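Local coordinates for protein exosome complex component Rrp42 (Pyrococcus abyssi, PDB 2PO1) that probably serves as a non-catalytic subunit of the archaeal RNA-degrading exosome, helping to shape the active site of its partner Rrp41, at residues Lys67-Pro73 against Lys134-Phe140. Residues are numbered along the deposited sequence; the frame is centred on the assembly and turned at random.
Sequences KTSLGEP and KIVRVVF. With nucleotides of chain A.
The Phe140 ring meets Lys67 at its edge: Lys67 O lies in the ring plane, 3.4 Å from Phe140 CD1. C5' of A6 of chain A, an adenosine nucleotide, also lies in that plane at the edge, 3.7 Å from Phe140 CE2. Water 1 sits in the plane of the Arg137 guanidinium, joining Thr68 OG1 to Arg137 NH2, the latter by a weak bond; Arg137 NH1 is held by Pro170 O. These residues belong to an antiparallel ladder between neighbouring inner strands of the RNase PH-fold sheet, 60-71 and 135-147. Six backbone hydrogen bonds define its register, two for each of the pairs Lys67-Phe140, Ser69-Val138 and Gly71-Val136. The straightest, Val136 N to Gly71 O, has an angle of 175° at hydrogen.

The Phe140, Val138 and Gly71 face receives the nucleotide, consistent with a role in RNA binding. Val138 CG1, anti to the backbone N (chi1 -178°), lies 4.0 Å from N7 of A6, while its other branch, CG2, packs against Gly71 N. Gly71 CA lies 3.6 Å from N6 of A6, so the backbone itself abuts the base. On the other face, Thr68 and Val139 run side by side, and strand 168-174 packs over Thr68, Leu70 and Arg137. Past the end of strand 60-71, Pro73 CB rests 3.7 Å from Val136 CG1, and Glu72 O lies 2.9 Å from N1 of A6.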
ATOM      1  N   LYS C  67      24.243   5.088  -4.625  1.00 20.00           N
ATOM      2  CA  LYS C  67      24.317   4.051  -5.635  1.00 21.75           C
ATOM      3  C   LYS C  67      23.858   4.672  -6.896  1.00 21.34           C
ATOM      4  O   LYS C  67      22.858   5.377  -6.887  1.00 20.12           O
ATOM      5  CB  LYS C  67      23.310   2.934  -5.362  1.00 20.66           C
ATOM      6  CG  LYS C  67      23.404   2.298  -4.043  1.00 22.76           C
ATOM      7  CD  LYS C  67      24.553   1.377  -4.062  1.00 20.50           C
ATOM      8  CE  LYS C  67      24.063   0.084  -4.690  1.00 23.93           C
ATOM      9  NZ  LYS C  67      25.231  -0.763  -4.766  1.00 24.28           N
ATOM     10  N   THR C  68      24.551   4.368  -7.988  1.00 22.36           N
ATOM     11  CA  THR C  68      24.210   4.911  -9.282  1.00 22.87           C
ATOM     12  C   THR C  68      23.931   3.793 -10.269  1.00 24.04           C
ATOM     13  O   THR C  68      24.451   2.697 -10.145  1.00 25.09           O
ATOM     14  CB  THR C  68      25.359   5.712  -9.792  1.00 23.82           C
ATOM     15  OG1 THR C  68      26.429   4.808 -10.047  1.00 27.18           O
ATOM     16  CG2 THR C  68      25.781   6.700  -8.732  1.00 19.94           C
ATOM     17  N   SER C  69      23.049   4.044 -11.224  1.00 24.19           N
ATOM     18  CA  SER C  69      22.966   3.166 -12.355  1.00 25.66           C
ATOM     19  C   SER C  69      22.696   4.022 -13.568  1.00 25.35           C
ATOM     20  O   SER C  69      22.730   5.258 -13.511  1.00 23.51           O
ATOM     21  CB  SER C  69      21.835   2.171 -12.133  1.00 27.25           C
ATOM     22  OG  SER C  69      20.689   2.920 -11.829  1.00 27.82           O
ATOM     23  N   LEU C  70      22.420   3.377 -14.678  1.00 26.81           N
ATOM     24  CA  LEU C  70      22.106   4.103 -15.865  1.00 27.70           C
ATOM     25  C   LEU C  70      20.659   3.870 -16.121  1.00 27.84           C
ATOM     26  O   LEU C  70      20.181   2.745 -16.011  1.00 27.87           O
ATOM     27  CB  LEU C  70      22.965   3.615 -17.039  1.00 30.00           C
ATOM     28  CG  LEU C  70      24.476   3.885 -16.924  1.00 30.32           C
ATOM     29  CD1 LEU C  70      25.256   3.302 -18.133  1.00 33.41           C
ATOM     30  CD2 LEU C  70      24.724   5.375 -16.775  1.00 29.37           C
ATOM     31  N   GLY C  71      19.952   4.925 -16.467  1.00 27.98           N
ATOM     32  CA  GLY C  71      18.552   4.798 -16.784  1.00 28.98           C
ATOM     33  C   GLY C  71      18.171   5.912 -17.722  1.00 31.31           C
ATOM     34  O   GLY C  71      19.002   6.707 -18.118  1.00 30.71           O
ATOM     35  N   GLU C  72      16.897   5.960 -18.066  1.00 33.05           N
ATOM     36  CA  GLU C  72      16.354   7.008 -18.903  1.00 36.45           C
ATOM     37  C   GLU C  72      16.135   8.290 -18.125  1.00 35.22           C
ATOM     38  O   GLU C  72      15.719   8.236 -16.974  1.00 35.41           O
ATOM     39  CB  GLU C  72      14.997   6.564 -19.436  1.00 36.48           C
ATOM     40  CG  GLU C  72      14.903   5.126 -19.863  1.00 40.55           C
ATOM     41  CD  GLU C  72      13.580   4.827 -20.582  1.00 43.15           C
ATOM     42  OE1 GLU C  72      12.580   5.561 -20.380  1.00 46.96           O
ATOM     43  OE2 GLU C  72      13.532   3.846 -21.360  1.00 53.50           O
ATOM     44  N   PRO C  73      16.356   9.457 -18.743  1.00 36.94           N
ATOM     45  CA  PRO C  73      16.009  10.653 -17.981  1.00 36.34           C
ATOM     46  C   PRO C  73      14.493  10.895 -17.973  1.00 38.23           C
ATOM     47  O   PRO C  73      13.728  10.140 -18.586  1.00 38.41           O
ATOM     48  CB  PRO C  73      16.734  11.769 -18.720  1.00 36.94           C
ATOM     49  CG  PRO C  73      16.795  11.287 -20.140  1.00 38.64           C
ATOM     50  CD  PRO C  73      16.863   9.781 -20.093  1.00 38.15           C
ATOM     51  N   LYS C 134      17.908   9.609 -23.391  1.00 38.92           N
ATOM     52  CA  LYS C 134      17.824   8.145 -23.419  1.00 38.43           C
ATOM     53  C   LYS C 134      18.579   7.432 -22.309  1.00 36.35           C
ATOM     54  O   LYS C 134      18.105   6.435 -21.788  1.00 36.33           O
ATOM     55  CB  LYS C 134      18.323   7.618 -24.771  1.00 41.40           C
ATOM     56  CG  LYS C 134      17.638   8.270 -25.970  1.00 45.91           C
ATOM     57  CD  LYS C 134      16.643   7.317 -26.661  1.00 55.02           C
ATOM     58  CE  LYS C 134      15.229   7.274 -26.014  1.00 56.24           C
ATOM     59  NZ  LYS C 134      14.253   6.661 -27.000  1.00 59.34           N
ATOM     60  N   ILE C 135      19.780   7.894 -21.975  1.00 33.77           N
ATOM     61  CA  ILE C 135      20.591   7.181 -21.009  1.00 31.69           C
ATOM     62  C   ILE C 135      21.372   8.171 -20.218  1.00 29.77           C
ATOM     63  O   ILE C 135      22.275   8.806 -20.739  1.00 28.78           O
ATOM     64  CB  ILE C 135      21.600   6.191 -21.639  1.00 32.85           C
ATOM     65  CG1 ILE C 135      20.875   5.077 -22.403  1.00 34.10           C
ATOM     66  CG2 ILE C 135      22.556   5.639 -20.527  1.00 31.66           C
ATOM     67  CD1 ILE C 135      21.706   4.387 -23.378  1.00 38.17           C
ATOM     68  N   VAL C 136      21.009   8.286 -18.944  1.00 27.99           N
ATOM     69  CA  VAL C 136      21.677   9.159 -18.028  1.00 26.53           C
ATOM     70  C   VAL C 136      22.067   8.368 -16.772  1.00 26.02           C
ATOM     71  O   VAL C 136      21.581   7.245 -16.514  1.00 25.61           O
ATOM     72  CB  VAL C 136      20.809  10.393 -17.693  1.00 26.29           C
ATOM     73  CG1 VAL C 136      20.344  11.041 -18.968  1.00 26.75           C
ATOM     74  CG2 VAL C 136      19.609  10.006 -16.863  1.00 24.97           C
ATOM     75  N   ARG C 137      23.001   8.930 -16.031  1.00 25.90           N
ATOM     76  CA  ARG C 137      23.292   8.416 -14.733  1.00 25.99           C
ATOM     77  C   ARG C 137      22.135   8.734 -13.795  1.00 23.89           C
ATOM     78  O   ARG C 137      21.563   9.845 -13.821  1.00 22.16           O
ATOM     79  CB  ARG C 137      24.611   8.970 -14.183  1.00 26.89           C
ATOM     80  CG  ARG C 137      25.408   7.798 -13.647  1.00 31.21           C
ATOM     81  CD  ARG C 137      26.696   8.222 -13.117  1.00 34.99           C
ATOM     82  NE  ARG C 137      27.771   8.258 -14.110  1.00 36.89           N
ATOM     83  CZ  ARG C 137      28.443   7.198 -14.524  1.00 34.86           C
ATOM     84  NH1 ARG C 137      29.445   7.367 -15.361  1.00 39.31           N
ATOM     85  NH2 ARG C 137      28.114   5.975 -14.116  1.00 35.93           N
ATOM     86  N   VAL C 138      21.792   7.725 -13.011  1.00 23.33           N
ATOM     87  CA  VAL C 138      20.761   7.818 -11.989  1.00 23.04           C
ATOM     88  C   VAL C 138      21.457   7.647 -10.659  1.00 22.73           C
ATOM     89  O   VAL C 138      22.132   6.645 -10.421  1.00 24.17           O
ATOM     90  CB  VAL C 138      19.675   6.767 -12.249  1.00 22.76           C
ATOM     91  CG1 VAL C 138      18.557   6.885 -11.194  1.00 24.17           C
ATOM     92  CG2 VAL C 138      19.126   7.018 -13.596  1.00 23.37           C
ATOM     93  N   VAL C 139      21.318   8.655  -9.812  1.00 21.08           N
ATOM     94  CA  VAL C 139      22.007   8.669  -8.532  1.00 20.87           C
ATOM     95  C   VAL C 139      20.993   8.620  -7.406  1.00 19.02           C
ATOM     96  O   VAL C 139      20.157   9.540  -7.261  1.00 20.07           O
ATOM     97  CB  VAL C 139      22.914   9.940  -8.404  1.00 19.95           C
ATOM     98  CG1 VAL C 139      23.557  10.009  -7.014  1.00 21.11           C
ATOM     99  CG2 VAL C 139      23.999   9.903  -9.461  1.00 20.49           C
ATOM    100  N   PHE C 140      21.037   7.528  -6.663  1.00 18.13           N
ATOM    101  CA  PHE C 140      20.256   7.361  -5.437  1.00 17.15           C
ATOM    102  C   PHE C 140      21.048   7.775  -4.188  1.00 17.23           C
ATOM    103  O   PHE C 140      22.121   7.217  -3.868  1.00 19.01           O
ATOM    104  CB  PHE C 140      19.791   5.895  -5.276  1.00 17.46           C
ATOM    105  CG  PHE C 140      18.961   5.404  -6.379  1.00 18.83           C
ATOM    106  CD1 PHE C 140      19.544   4.817  -7.488  1.00 21.45           C
ATOM    107  CD2 PHE C 140      17.571   5.497  -6.322  1.00 19.70           C
ATOM    108  CE1 PHE C 140      18.735   4.334  -8.534  1.00 24.85           C
ATOM    109  CE2 PHE C 140      16.772   5.018  -7.379  1.00 22.00           C
ATOM    110  CZ  PHE C 140      17.352   4.434  -8.460  1.00 18.22           C
TER
ATOM    111  P     A A   6      12.587   3.380  -5.648  1.00118.74           P
ATOM    112  OP1   A A   6      13.189   4.080  -4.482  1.00113.97           O
ATOM    113  OP2   A A   6      13.395   2.368  -6.379  1.00126.77           O
ATOM    114  O5'   A A   6      12.126   4.473  -6.733  1.00114.40           O
ATOM    115  C5'   A A   6      13.083   5.255  -7.465  1.00113.03           C
ATOM    116  C4'   A A   6      12.620   6.692  -7.716  1.00105.62           C
ATOM    117  O4'   A A   6      13.445   7.306  -8.750  1.00107.79           O
ATOM    118  C3'   A A   6      11.182   6.885  -8.194  1.00102.55           C
ATOM    119  O3'   A A   6      10.744   8.160  -7.734  1.00 94.01           O
ATOM    120  C2'   A A   6      11.337   6.812  -9.720  1.00108.26           C
ATOM    121  O2'   A A   6      10.344   7.555 -10.404  1.00107.57           O
ATOM    122  C1'   A A   6      12.736   7.392  -9.973  1.00108.95           C
ATOM    123  N9    A A   6      13.533   6.684 -10.972  1.00115.91           N
ATOM    124  C8    A A   6      14.412   5.671 -10.720  1.00120.58           C
ATOM    125  N7    A A   6      15.010   5.200 -11.785  1.00127.72           N
ATOM    126  C5    A A   6      14.491   5.959 -12.823  1.00127.53           C
ATOM    127  C6    A A   6      14.721   5.956 -14.224  1.00133.51           C
ATOM    128  N6    A A   6      15.579   5.121 -14.822  1.00141.03           N
ATOM    129  N1    A A   6      14.039   6.842 -14.990  1.00131.93           N
ATOM    130  C2    A A   6      13.183   7.677 -14.393  1.00125.09           C
ATOM    131  N3    A A   6      12.891   7.767 -13.090  1.00119.50           N
ATOM    132  C4    A A   6      13.578   6.881 -12.340  1.00120.46           C
TER
HETATM  133  O   HOH W   1      26.416   3.769 -12.915  1.00 39.31           O